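Local structure of porin B (Pseudomonas putida, 4GEY) at residues 46-57 with 425-436; 163-171 with 389-397. The protein forms a beta-barrel channel across the bacterial outer membrane that probably lets sugars through selectively, and binds glucose in its pore. The protein carries 2 engineered substitutions. All coordinates share one frame; numbering follows the deposited sequence.

Interaction 1 of 2, residues 46-57 with 425-436. With C8E ((hydroxyethyloxy)tri(ethyloxy)octane), chain I; C8E ((hydroxyethyloxy)tri(ethyloxy)octane), chain D.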
loop_
_atom_site.group_PDB
_atom_site.type_symbol
_atom_site.label_atom_id
_atom_site.label_comp_id
_atom_site.label_asym_id
_atom_site.label_seq_id
_atom_site.Cartn_x
_atom_site.Cartn_y
_atom_site.Cartn_z
ATOM N N LEU A 46 2.629 -16.690 11.394
ATOM C CA LEU A 46 1.661 -15.835 12.073
ATOM C C LEU A 46 2.348 -14.521 12.389
ATOM O O LEU A 46 3.121 -14.421 13.341
ATOM C CB LEU A 46 1.152 -16.491 13.358
ATOM C CG LEU A 46 -0.267 -16.115 13.799
ATOM C CD1 LEU A 46 -0.342 -15.870 15.306
ATOM C CD2 LEU A 46 -0.834 -14.929 13.013
ATOM N N ASP A 47 2.068 -13.514 11.570
ATOM C CA ASP A 47 2.765 -12.242 11.656
ATOM C C ASP A 47 1.888 -11.155 12.231
ATOM O O ASP A 47 0.701 -11.073 11.916
ATOM C CB ASP A 47 3.231 -11.838 10.278
ATOM C CG ASP A 47 4.151 -12.854 9.682
ATOM O OD1 ASP A 47 5.073 -13.267 10.407
ATOM O OD2 ASP A 47 3.945 -13.264 8.518
ATOM N N TYR A 48 2.486 -10.306 13.063
ATOM C CA TYR A 48 1.760 -9.220 13.704
ATOM C C TYR A 48 2.293 -7.848 13.337
ATOM O O TYR A 48 3.499 -7.651 13.237
ATOM C CB TYR A 48 1.848 -9.391 15.212
ATOM C CG TYR A 48 1.326 -8.221 16.001
ATOM C CD1 TYR A 48 -0.029 -8.085 16.262
ATOM C CD2 TYR A 48 2.191 -7.263 16.503
ATOM C CE1 TYR A 48 -0.501 -7.025 16.998
ATOM C CE2 TYR A 48 1.730 -6.204 17.227
ATOM C CZ TYR A 48 0.391 -6.093 17.474
ATOM O OH TYR A 48 -0.055 -5.032 18.201
ATOM N N VAL A 49 1.393 -6.892 13.153
ATOM C CA VAL A 49 1.794 -5.501 12.952
ATOM C C VAL A 49 0.913 -4.617 13.800
ATOM O O VAL A 49 -0.303 -4.673 13.680
ATOM C CB VAL A 49 1.652 -5.032 11.468
ATOM C CG1 VAL A 49 2.038 -3.560 11.334
ATOM C CG2 VAL A 49 2.482 -5.890 10.547
ATOM N N GLY A 50 1.521 -3.809 14.664
ATOM C CA GLY A 50 0.757 -2.867 15.458
ATOM C C GLY A 50 1.243 -1.458 15.190
ATOM O O GLY A 50 2.448 -1.219 15.203
ATOM N N GLU A 51 0.315 -0.536 14.932
ATOM C CA GLU A 51 0.656 0.871 14.744
ATOM C C GLU A 51 -0.079 1.834 15.690
ATOM O O GLU A 51 -1.313 1.858 15.733
ATOM C CB GLU A 51 0.419 1.282 13.295
ATOM C CG GLU A 51 1.558 0.910 12.368
ATOM C CD GLU A 51 1.107 0.645 10.945
ATOM O OE1 GLU A 51 0.037 1.162 10.537
ATOM O OE2 GLU A 51 1.827 -0.096 10.242
ATOM N N VAL A 52 0.687 2.629 16.436
ATOM C CA VAL A 52 0.137 3.655 17.321
ATOM C C VAL A 52 0.349 5.032 16.719
ATOM O O VAL A 52 1.406 5.297 16.154
ATOM C CB VAL A 52 0.855 3.664 18.680
ATOM C CG1 VAL A 52 0.258 4.724 19.588
ATOM C CG2 VAL A 52 0.780 2.301 19.332
ATOM N N ALA A 53 -0.636 5.915 16.856
ATOM C CA ALA A 53 -0.468 7.304 16.419
ATOM C C ALA A 53 -1.175 8.294 17.337
ATOM O O ALA A 53 -2.317 8.076 17.762
ATOM C CB ALA A 53 -0.936 7.477 14.998
ATOM N N GLY A 54 -0.485 9.383 17.648
ATOM C CA GLY A 54 -1.050 10.416 18.486
ATOM C C GLY A 54 -0.680 11.780 17.953
ATOM O O GLY A 54 0.463 12.005 17.572
ATOM N N ASN A 55 -1.645 12.691 17.911
ATOM C CA ASN A 55 -1.386 14.030 17.402
ATOM C C ASN A 55 -0.671 14.877 18.440
ATOM O O ASN A 55 -1.037 14.869 19.614
ATOM C CB ASN A 55 -2.676 14.704 16.926
ATOM C CG ASN A 55 -3.749 14.750 17.995
ATOM O OD1 ASN A 55 -3.980 13.770 18.722
ATOM N ND2 ASN A 55 -4.423 15.895 18.095
ATOM N N LEU A 56 0.371 15.575 18.001
ATOM C CA LEU A 56 1.165 16.411 18.890
ATOM C C LEU A 56 0.872 17.887 18.657
ATOM O O LEU A 56 0.960 18.708 19.589
ATOM C CB LEU A 56 2.655 16.139 18.698
ATOM C CG LEU A 56 3.113 14.737 19.086
ATOM C CD1 LEU A 56 4.472 14.449 18.491
ATOM C CD2 LEU A 56 3.166 14.622 20.583
ATOM N N HIS A 57 0.506 18.213 17.420
ATOM C CA HIS A 57 0.274 19.595 17.033
ATOM C C HIS A 57 -0.454 19.700 15.686
ATOM O O HIS A 57 -0.140 18.970 14.746
ATOM C CB HIS A 57 1.619 20.322 16.978
ATOM C CG HIS A 57 1.516 21.766 16.615
ATOM N ND1 HIS A 57 1.496 22.771 17.561
ATOM C CD2 HIS A 57 1.435 22.380 15.411
ATOM C CE1 HIS A 57 1.397 23.939 16.955
ATOM N NE2 HIS A 57 1.356 23.732 15.650
ATOM N N ALA A 425 0.041 19.087 10.492
ATOM C CA ALA A 425 -0.072 18.161 11.610
ATOM C C ALA A 425 1.276 17.534 11.960
ATOM O O ALA A 425 2.012 17.091 11.069
ATOM C CB ALA A 425 -1.094 17.084 11.299
ATOM N N LEU A 426 1.598 17.500 13.255
ATOM C CA LEU A 426 2.754 16.746 13.737
ATOM C C LEU A 426 2.243 15.527 14.487
ATOM O O LEU A 426 1.508 15.656 15.469
ATOM C CB LEU A 426 3.625 17.592 14.656
ATOM C CG LEU A 426 4.965 16.987 15.079
ATOM C CD1 LEU A 426 5.838 16.841 13.878
ATOM C CD2 LEU A 426 5.640 17.860 16.108
ATOM N N VAL A 427 2.625 14.343 14.017
ATOM C CA VAL A 427 2.122 13.112 14.596
ATOM C C VAL A 427 3.268 12.239 15.106
ATOM O O VAL A 427 4.312 12.117 14.460
ATOM C CB VAL A 427 1.266 12.335 13.570
ATOM C CG1 VAL A 427 0.858 10.962 14.109
ATOM C CG2 VAL A 427 0.032 13.153 13.158
ATOM N N ALA A 428 3.073 11.659 16.285
ATOM C CA ALA A 428 4.002 10.691 16.839
ATOM C C ALA A 428 3.473 9.290 16.574
ATOM O O ALA A 428 2.306 8.995 16.849
ATOM C CB ALA A 428 4.165 10.914 18.321
ATOM N N GLY A 429 4.329 8.431 16.029
ATOM C CA GLY A 429 3.939 7.070 15.746
ATOM C C GLY A 429 4.866 6.057 16.384
ATOM O O GLY A 429 5.999 6.377 16.724
ATOM N N LEU A 430 4.365 4.842 16.569
ATOM C CA LEU A 430 5.178 3.704 16.980
ATOM C C LEU A 430 4.706 2.504 16.169
ATOM O O LEU A 430 3.523 2.136 16.195
ATOM C CB LEU A 430 5.031 3.423 18.483
ATOM C CG LEU A 430 5.827 2.218 19.021
ATOM C CD1 LEU A 430 7.308 2.378 18.695
ATOM C CD2 LEU A 430 5.654 2.010 20.521
ATOM N N LYS A 431 5.616 1.899 15.425
ATOM C CA LYS A 431 5.242 0.772 14.586
ATOM C C LYS A 431 5.976 -0.468 15.049
ATOM O O LYS A 431 7.186 -0.440 15.260
ATOM C CB LYS A 431 5.520 1.069 13.104
ATOM C CG LYS A 431 5.187 -0.083 12.191
ATOM C CD LYS A 431 5.061 0.354 10.734
ATOM C CE LYS A 431 4.874 -0.856 9.834
ATOM N NZ LYS A 431 4.480 -0.500 8.455
ATOM N N ILE A 432 5.223 -1.544 15.222
ATOM C CA ILE A 432 5.752 -2.812 15.702
ATOM C C ILE A 432 5.515 -3.914 14.677
ATOM O O ILE A 432 4.409 -4.042 14.136
ATOM C CB ILE A 432 5.051 -3.241 16.997
ATOM C CG1 ILE A 432 5.364 -2.276 18.128
ATOM C CG2 ILE A 432 5.458 -4.653 17.387
ATOM C CD1 ILE A 432 4.985 -2.846 19.474
ATOM N N GLN A 433 6.546 -4.714 14.416
ATOM C CA GLN A 433 6.421 -5.853 13.519
ATOM C C GLN A 433 6.952 -7.086 14.196
ATOM O O GLN A 433 8.065 -7.087 14.699
ATOM C CB GLN A 433 7.197 -5.618 12.232
ATOM C CG GLN A 433 6.648 -4.507 11.382
ATOM C CD GLN A 433 7.626 -4.087 10.306
ATOM O OE1 GLN A 433 8.833 -4.055 10.537
ATOM N NE2 GLN A 433 7.115 -3.776 9.120
ATOM N N SER A 434 6.165 -8.151 14.209
ATOM C CA SER A 434 6.634 -9.382 14.824
ATOM C C SER A 434 6.094 -10.658 14.172
ATOM O O SER A 434 4.932 -10.718 13.746
ATOM C CB SER A 434 6.297 -9.382 16.306
ATOM O OG SER A 434 6.931 -10.477 16.921
ATOM N N SER A 435 6.945 -11.679 14.103
ATOM C CA SER A 435 6.540 -12.971 13.570
ATOM C C SER A 435 6.631 -14.039 14.641
ATOM O O SER A 435 7.653 -14.181 15.318
ATOM C CB SER A 435 7.366 -13.356 12.344
ATOM O OG SER A 435 8.728 -13.045 12.522
ATOM N N PHE A 436 5.540 -14.783 14.792
ATOM C CA PHE A 436 5.428 -15.772 15.848
ATOM C C PHE A 436 6.002 -17.093 15.387
ATOM O O PHE A 436 6.018 -17.352 14.188
ATOM C CB PHE A 436 3.968 -15.948 16.264
ATOM C CG PHE A 436 3.386 -14.746 16.939
ATOM C CD1 PHE A 436 3.854 -14.336 18.162
ATOM C CD2 PHE A 436 2.373 -14.032 16.351
ATOM C CE1 PHE A 436 3.320 -13.231 18.775
ATOM C CE2 PHE A 436 1.837 -12.932 16.963
ATOM C CZ PHE A 436 2.305 -12.531 18.170
ATOM O OXT PHE A 436 6.447 -17.910 16.197
HETATM C C2 C8E I . -7.514 -8.149 18.423
HETATM C C3 C8E I . -7.051 -6.747 18.813
HETATM C C4 C8E I . -7.225 -6.470 20.309
HETATM C C5 C8E I . -5.962 -5.839 20.899
HETATM C C6 C8E I . -5.048 -6.887 21.527
HETATM C C7 C8E I . -3.605 -6.758 21.035
HETATM C C8 C8E I . -2.708 -7.848 21.623
HETATM O O9 C8E I . -1.677 -8.240 20.731
HETATM C C10 C8E I . -0.383 -7.753 21.059
HETATM C C11 C8E I . 0.687 -8.508 20.254
HETATM O O12 C8E I . 1.987 -7.949 20.402
HETATM C C13 C8E I . 3.033 -8.808 19.966
HETATM C C14 C8E I . 4.380 -8.447 20.601
HETATM C C1 C8E D . 7.471 7.468 19.386
HETATM C C2 C8E D . 7.499 8.924 18.929
HETATM C C3 C8E D . 8.901 9.510 19.072
HETATM C C4 C8E D . 9.409 9.981 17.712
HETATM C C5 C8E D . 10.476 9.049 17.125
HETATM C C6 C8E D . 11.746 9.786 16.695
HETATM C C7 C8E D . 12.404 9.143 15.475
HETATM C C8 C8E D . 13.382 10.109 14.816
HETATM O O9 C8E D . 14.732 9.862 15.185
HETATM C C10 C8E D . 15.592 9.546 14.098
HETATM C C11 C8E D . 17.020 10.062 14.335
HETATM O O12 C8E D . 17.596 9.603 15.551
HETATM C C13 C8E D . 18.996 9.352 15.437
HETATM C C14 C8E D . 19.499 8.342 16.482
HETATM O O15 C8E D . 20.868 8.553 16.797
HETATM C C16 C8E D . 21.676 7.396 16.647
HETATM C C17 C8E D . 22.320 6.953 17.964
HETATM O O18 C8E D . 23.111 5.787 17.769
HETATM C C19 C8E D . 24.497 5.946 18.020
HETATM C C20 C8E D . 25.072 4.601 18.459
HETATM O O21 C8E D . 26.064 4.750 19.451
#

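Interaction 2 of 2, residues 163-171 with 389-397. With DMU (decyl-beta-D-maltopyranoside), chain L; C8E ((hydroxyethyloxy)tri(ethyloxy)octane), chain D; C8E ((hydroxyethyloxy)tri(ethyloxy)octane), chain F.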
loop_
_atom_site.group_PDB
_atom_site.type_symbol
_atom_site.label_atom_id
_atom_site.label_comp_id
_atom_site.label_asym_id
_atom_site.label_seq_id
_atom_site.Cartn_x
_atom_site.Cartn_y
_atom_site.Cartn_z
ATOM N N CYS A 163 6.994 -2.112 3.257
ATOM C CA CYS A 163 6.092 -1.472 4.199
ATOM C C CYS A 163 6.724 -1.349 5.577
ATOM O O CYS A 163 6.225 -1.908 6.559
ATOM C CB CYS A 163 4.779 -2.241 4.299
ATOM S SG CYS A 163 3.488 -1.316 5.137
ATOM N N ASP A 164 7.822 -0.607 5.641
ATOM C CA ASP A 164 8.480 -0.372 6.913
ATOM C C ASP A 164 8.019 0.942 7.548
ATOM O O ASP A 164 7.908 1.027 8.780
ATOM C CB ASP A 164 9.996 -0.436 6.769
ATOM C CG ASP A 164 10.502 -1.858 6.617
ATOM O OD1 ASP A 164 9.834 -2.780 7.142
ATOM O OD2 ASP A 164 11.561 -2.056 5.972
ATOM N N PHE A 165 7.741 1.952 6.715
ATOM C CA PHE A 165 7.238 3.240 7.198
ATOM C C PHE A 165 5.845 3.041 7.813
ATOM O O PHE A 165 5.194 2.040 7.560
ATOM C CB PHE A 165 7.174 4.276 6.068
ATOM C CG PHE A 165 8.518 4.830 5.660
ATOM C CD1 PHE A 165 9.308 4.169 4.721
ATOM C CD2 PHE A 165 8.982 6.029 6.197
ATOM C CE1 PHE A 165 10.542 4.678 4.343
ATOM C CE2 PHE A 165 10.225 6.548 5.827
ATOM C CZ PHE A 165 11.002 5.876 4.900
ATOM N N GLN A 166 5.393 3.976 8.639
ATOM C CA GLN A 166 4.057 3.868 9.193
ATOM C C GLN A 166 3.054 4.587 8.293
ATOM O O GLN A 166 1.892 4.177 8.165
ATOM C CB GLN A 166 4.004 4.439 10.609
ATOM C CG GLN A 166 2.642 4.261 11.278
ATOM C CD GLN A 166 2.705 4.378 12.787
ATOM O OE1 GLN A 166 3.561 3.770 13.438
ATOM N NE2 GLN A 166 1.805 5.169 13.353
ATOM N N ASN A 167 3.519 5.669 7.677
ATOM C CA ASN A 167 2.686 6.484 6.817
ATOM C C ASN A 167 2.404 5.789 5.474
ATOM O O ASN A 167 3.318 5.306 4.814
ATOM C CB ASN A 167 3.370 7.820 6.589
ATOM C CG ASN A 167 2.466 8.832 5.936
ATOM O OD1 ASN A 167 2.173 8.751 4.741
ATOM N ND2 ASN A 167 2.034 9.809 6.711
ATOM N N LEU A 168 1.134 5.762 5.081
ATOM C CA LEU A 168 0.682 5.048 3.887
ATOM C C LEU A 168 1.461 5.424 2.652
ATOM O O LEU A 168 1.754 4.568 1.832
ATOM C CB LEU A 168 -0.806 5.300 3.623
ATOM C CG LEU A 168 -1.720 4.103 3.352
ATOM C CD1 LEU A 168 -2.947 4.555 2.585
ATOM C CD2 LEU A 168 -1.011 2.971 2.640
ATOM N N ALA A 169 1.800 6.701 2.525
ATOM C CA ALA A 169 2.506 7.201 1.353
ATOM C C ALA A 169 3.840 6.491 1.109
ATOM O O ALA A 169 4.391 6.570 0.001
ATOM C CB ALA A 169 2.742 8.689 1.493
ATOM N N PHE A 170 4.373 5.828 2.138
ATOM C CA PHE A 170 5.675 5.165 2.025
ATOM C C PHE A 170 5.577 3.667 2.263
ATOM O O PHE A 170 6.561 3.009 2.603
ATOM C CB PHE A 170 6.700 5.777 2.992
ATOM C CG PHE A 170 6.722 7.259 2.966
ATOM C CD1 PHE A 170 7.239 7.936 1.879
ATOM C CD2 PHE A 170 6.209 7.985 4.022
ATOM C CE1 PHE A 170 7.238 9.325 1.844
ATOM C CE2 PHE A 170 6.212 9.361 3.996
ATOM C CZ PHE A 170 6.717 10.034 2.899
ATOM N N CYS A 171 4.385 3.131 2.079
ATOM C CA CYS A 171 4.154 1.720 2.357
ATOM C C CYS A 171 3.251 1.094 1.296
ATOM O O CYS A 171 2.115 1.524 1.109
ATOM C CB CYS A 171 3.538 1.544 3.750
ATOM S SG CYS A 171 2.570 0.016 3.912
ATOM N N GLU A 389 -1.548 17.634 -0.880
ATOM C CA GLU A 389 -1.224 17.134 0.446
ATOM C C GLU A 389 0.213 16.650 0.420
ATOM O O GLU A 389 0.641 15.995 -0.542
ATOM C CB GLU A 389 -2.152 15.976 0.809
ATOM C CG GLU A 389 -1.797 15.230 2.088
ATOM C CD GLU A 389 -2.722 14.030 2.365
ATOM O OE1 GLU A 389 -2.213 12.962 2.763
ATOM O OE2 GLU A 389 -3.956 14.146 2.192
ATOM N N TYR A 390 0.966 16.983 1.462
ATOM C CA TYR A 390 2.326 16.479 1.594
ATOM C C TYR A 390 2.433 15.605 2.836
ATOM O O TYR A 390 1.770 15.865 3.844
ATOM C CB TYR A 390 3.344 17.626 1.655
ATOM C CG TYR A 390 3.462 18.398 0.359
ATOM C CD1 TYR A 390 2.500 19.332 -0.005
ATOM C CD2 TYR A 390 4.540 18.200 -0.497
ATOM C CE1 TYR A 390 2.602 20.047 -1.187
ATOM C CE2 TYR A 390 4.654 18.913 -1.679
ATOM C CZ TYR A 390 3.677 19.832 -2.018
ATOM O OH TYR A 390 3.763 20.537 -3.185
ATOM N N ASN A 391 3.254 14.561 2.756
ATOM C CA ASN A 391 3.511 13.713 3.912
ATOM C C ASN A 391 4.997 13.545 4.076
ATOM O O ASN A 391 5.730 13.480 3.080
ATOM C CB ASN A 391 2.891 12.324 3.745
ATOM C CG ASN A 391 1.379 12.323 3.884
ATOM O OD1 ASN A 391 0.830 11.828 4.879
ATOM N ND2 ASN A 391 0.693 12.847 2.875
ATOM N N ALA A 392 5.444 13.462 5.326
ATOM C CA ALA A 392 6.829 13.120 5.601
ATOM C C ALA A 392 6.949 12.258 6.851
ATOM O O ALA A 392 6.233 12.464 7.839
ATOM C CB ALA A 392 7.688 14.367 5.714
ATOM N N GLU A 393 7.857 11.289 6.801
ATOM C CA GLU A 393 8.133 10.457 7.961
ATOM C C GLU A 393 9.633 10.323 8.206
ATOM O O GLU A 393 10.430 10.163 7.282
ATOM C CB GLU A 393 7.483 9.077 7.791
ATOM C CG GLU A 393 7.680 8.106 8.969
ATOM C CD GLU A 393 6.903 6.788 8.797
ATOM O OE1 GLU A 393 5.929 6.764 8.008
ATOM O OE2 GLU A 393 7.266 5.775 9.444
ATOM N N LEU A 394 10.022 10.416 9.464
ATOM C CA LEU A 394 11.368 10.045 9.861
ATOM C C LEU A 394 11.223 8.951 10.919
ATOM O O LEU A 394 10.458 9.112 11.876
ATOM C CB LEU A 394 12.111 11.253 10.417
ATOM C CG LEU A 394 13.323 10.946 11.289
ATOM C CD1 LEU A 394 14.405 10.292 10.448
ATOM C CD2 LEU A 394 13.838 12.207 12.014
ATOM N N TYR A 395 11.917 7.830 10.737
ATOM C CA TYR A 395 11.802 6.749 11.705
ATOM C C TYR A 395 13.138 6.149 12.112
ATOM O O TYR A 395 14.159 6.374 11.464
ATOM C CB TYR A 395 10.819 5.662 11.226
ATOM C CG TYR A 395 11.316 4.704 10.140
ATOM C CD1 TYR A 395 12.289 3.751 10.411
ATOM C CD2 TYR A 395 10.764 4.713 8.873
ATOM C CE1 TYR A 395 12.723 2.883 9.461
ATOM C CE2 TYR A 395 11.193 3.830 7.900
ATOM C CZ TYR A 395 12.177 2.917 8.203
ATOM O OH TYR A 395 12.636 2.023 7.256
ATOM N N TYR A 396 13.113 5.372 13.193
ATOM C CA TYR A 396 14.279 4.603 13.627
ATOM C C TYR A 396 13.808 3.190 13.977
ATOM O O TYR A 396 12.937 3.013 14.828
ATOM C CB TYR A 396 14.985 5.259 14.829
ATOM C CG TYR A 396 16.273 4.549 15.193
ATOM C CD1 TYR A 396 16.252 3.322 15.858
ATOM C CD2 TYR A 396 17.518 5.083 14.848
ATOM C CE1 TYR A 396 17.430 2.648 16.165
ATOM C CE2 TYR A 396 18.706 4.418 15.160
ATOM C CZ TYR A 396 18.647 3.201 15.811
ATOM O OH TYR A 396 19.789 2.520 16.124
ATOM N N GLY A 397 14.388 2.184 13.333
ATOM C CA GLY A 397 13.986 0.810 13.579
ATOM C C GLY A 397 14.946 0.070 14.492
ATOM O O GLY A 397 16.087 -0.166 14.106
HETATM C C1 DMU L . 0.706 24.644 -1.404
HETATM C C2 DMU L . -0.549 25.022 -2.016
HETATM C C3 DMU L . -0.957 26.448 -2.123
HETATM C C4 DMU L . 0.206 27.459 -2.002
HETATM O O5 DMU L . 1.126 26.979 -0.859
HETATM C C6 DMU L . 1.696 25.686 -1.139
HETATM O O7 DMU L . -1.609 26.688 -3.394
HETATM O O16 DMU L . 2.608 25.343 -0.084
HETATM C C18 DMU L . 3.929 24.927 -0.432
HETATM C C19 DMU L . 4.768 24.199 0.650
HETATM C C22 DMU L . 5.074 22.663 0.514
HETATM C C25 DMU L . 5.894 22.034 1.643
HETATM C C28 DMU L . 5.990 20.528 1.786
HETATM C C31 DMU L . 6.333 19.991 3.161
HETATM C C34 DMU L . 6.744 18.543 3.324
HETATM C C37 DMU L . 6.318 17.811 4.559
HETATM O O49 DMU L . 1.301 23.607 -2.294
HETATM O O55 DMU L . -1.605 24.182 -1.423
HETATM C C57 DMU L . -0.187 28.738 -1.788
HETATM O O61 DMU L . 0.616 29.518 -0.970
HETATM C C5 DMU L . -3.115 28.215 -4.483
HETATM C C7 DMU L . -3.231 29.596 -4.136
HETATM C C8 DMU L . -4.161 29.850 -3.030
HETATM C C9 DMU L . -3.753 29.108 -1.726
HETATM O O1 DMU L . -3.167 27.726 -2.055
HETATM C C10 DMU L . -2.898 27.249 -3.395
HETATM O O2 DMU L . -4.204 31.218 -2.746
HETATM O O3 DMU L . -2.064 28.074 -5.500
HETATM O O4 DMU L . -3.693 30.309 -5.325
HETATM C C11 DMU L . -4.782 28.949 -0.916
HETATM O O6 DMU L . -4.561 28.310 0.291
HETATM C C1 C8E D . 7.471 7.468 19.386
HETATM C C2 C8E D . 7.499 8.924 18.929
HETATM C C3 C8E D . 8.901 9.510 19.072
HETATM C C4 C8E D . 9.409 9.981 17.712
HETATM C C5 C8E D . 10.476 9.049 17.125
HETATM C C6 C8E D . 11.746 9.786 16.695
HETATM C C7 C8E D . 12.404 9.143 15.475
HETATM C C8 C8E D . 13.382 10.109 14.816
HETATM O O9 C8E D . 14.732 9.862 15.185
HETATM C C10 C8E D . 15.592 9.546 14.098
HETATM C C11 C8E D . 17.020 10.062 14.335
HETATM O O12 C8E D . 17.596 9.603 15.551
HETATM C C13 C8E D . 18.996 9.352 15.437
HETATM C C14 C8E D . 19.499 8.342 16.482
HETATM O O15 C8E D . 20.868 8.553 16.797
HETATM C C16 C8E D . 21.676 7.396 16.647
HETATM C C17 C8E D . 22.320 6.953 17.964
HETATM O O18 C8E D . 23.111 5.787 17.769
HETATM C C19 C8E D . 24.497 5.946 18.020
HETATM C C20 C8E D . 25.072 4.601 18.459
HETATM O O21 C8E D . 26.064 4.750 19.451
HETATM C C7 C8E F . 9.179 14.259 9.426
HETATM C C8 C8E F . 9.033 14.932 10.787
HETATM O O9 C8E F . 9.550 16.240 10.694
HETATM C C10 C8E F . 8.807 17.206 11.405
HETATM C C11 C8E F . 9.404 18.591 11.161
HETATM O O12 C8E F . 8.593 19.586 11.749
HETATM C C13 C8E F . 8.642 20.786 11.003
HETATM C C14 C8E F . 8.050 21.970 11.766
HETATM O O15 C8E F . 8.668 23.148 11.291
HETATM C C16 C8E F . 7.874 23.883 10.379
HETATM C C17 C8E F . 6.700 24.545 11.095
HETATM O O18 C8E F . 7.185 25.617 11.875
HETATM C C19 C8E F . 7.049 26.866 11.233
HETATM C C20 C8E F . 7.157 27.956 12.293
HETATM O O21 C8E F . 7.729 27.413 13.469
#

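Interaction 1 of 2, residues 46-57 with 425-436
Backbone hydrogen bonds join the antiparallel strands 46-57 and 425-436 from Leu46 opposite Phe436 as far as a classic beta bulge, at which two residues, Leu56 and His57, share the single partner Leu426. There Leu56 N gives Leu426 O a bond of 2.8 Å, while the one from His57 N to the same oxygen is weak. On the inner face, Glu51 and Lys431 run alongside each other, pointing the same way. Lys431, stretched out in every torsion from chi1 (178°) onward, brings NZ to 3.2 Å from Glu51 OE2 in a salt bridge. The ammonium also pairs with Glu121 and bonds to the carbonyls of Phe165 and Cys163, while Glu51 OE1 accepts from Val122 N; Glu121 and Val122 belong to the glucose pocket. Farther along, Ala53 CB lies 4.0 Å from Val427 CG1.

These two segments illustrate how an outer-membrane barrel closes, since the first wall strand, 42-57, pairs with the last, 425-435, in the carbohydrate-selective porin fold. The outer face accordingly meets detergent. The polyether of one molecule lies over one face of the Tyr48 ring, its C11 3.7 Å above the plane, nearer the rim than the centre. Ile432 CG2 meets the edge of the same ring, 4.0 Å from Tyr48 CE2. The hydroxyl end of Tyr48 reaches over Gly50, which has no side chain. With an alanine in place of Tyr48, the polyether would probably lose the flat surface it rests on, and Ile432 CG2 its aromatic neighbour. Phe436, the terminal aromatic familiar from outer-membrane proteins, sets CE2 4.0 Å from Tyr48 CB, and its carboxylate pairs with Arg34. Near the bulge, Leu56 CD1 packs 3.6 Å from Ala428 CB.

Interaction 2 of 2, residues 163-171 with 389-397
Gln166 and Asn167, in a loop closed by the Cys163-Cys171 disulfide and folded inside the porin barrel, direct their backbone N-H groups to the carboxylate of the wall residue Glu393. Gln166 N meets OE2 of Glu393 at 2.7 Å through the syn lone pair, and Asn167 N reaches Glu393 OE1 on the syn side, somewhat out of plane. The Glu393 side chain runs fully extended (chi1 -179°, CG turned away from the backbone N) and so carries its carboxylate up to the loop.

Amides form the second group. Asn167 ND2 donates to Asn391 OD1 at 3.0 Å, the two amide planes turned 66° apart, and also bonds to Gln411. Asn167 OD1 accepts from Ala169 N in an Asx turn, while Asn391 ND2 is held by the anti lone pair of Glu389 OE1.

The aromatic contacts centre on Phe165. Tyr395 presents its edge to one face in a T-shaped stack, centroids 4.6 Å apart and planes at 76°; Phe170 lies against the opposite face and touches Glu393 CB with CE2.

On the strand's other side the wall meets detergent, where Leu394 CD2 packs 3.5 Å from C8, the last carbon of an octyl tail, next to its first ether oxygen.

Between them the two contacts exemplify how a porin is built: interaction 1 joins wall strand to wall strand and is only partly buried, whereas interaction 2 presses an inward-folded loop on the wall and is buried almost throughout. Backbone pairing dominates the first; in the second, side chains of the strand grip backbone and side chains of the loop. Their centres lie about 11 Å apart and they touch directly. Gln166 NE2 of the loop probably donates to Val52 O, 2.8 Å away, and Lys431 NZ probably donates to Phe165 O, so the loop spans from strand 388-399 to the barrel closure. A single detergent molecule touches both outer faces, at Ala428 and at Leu394.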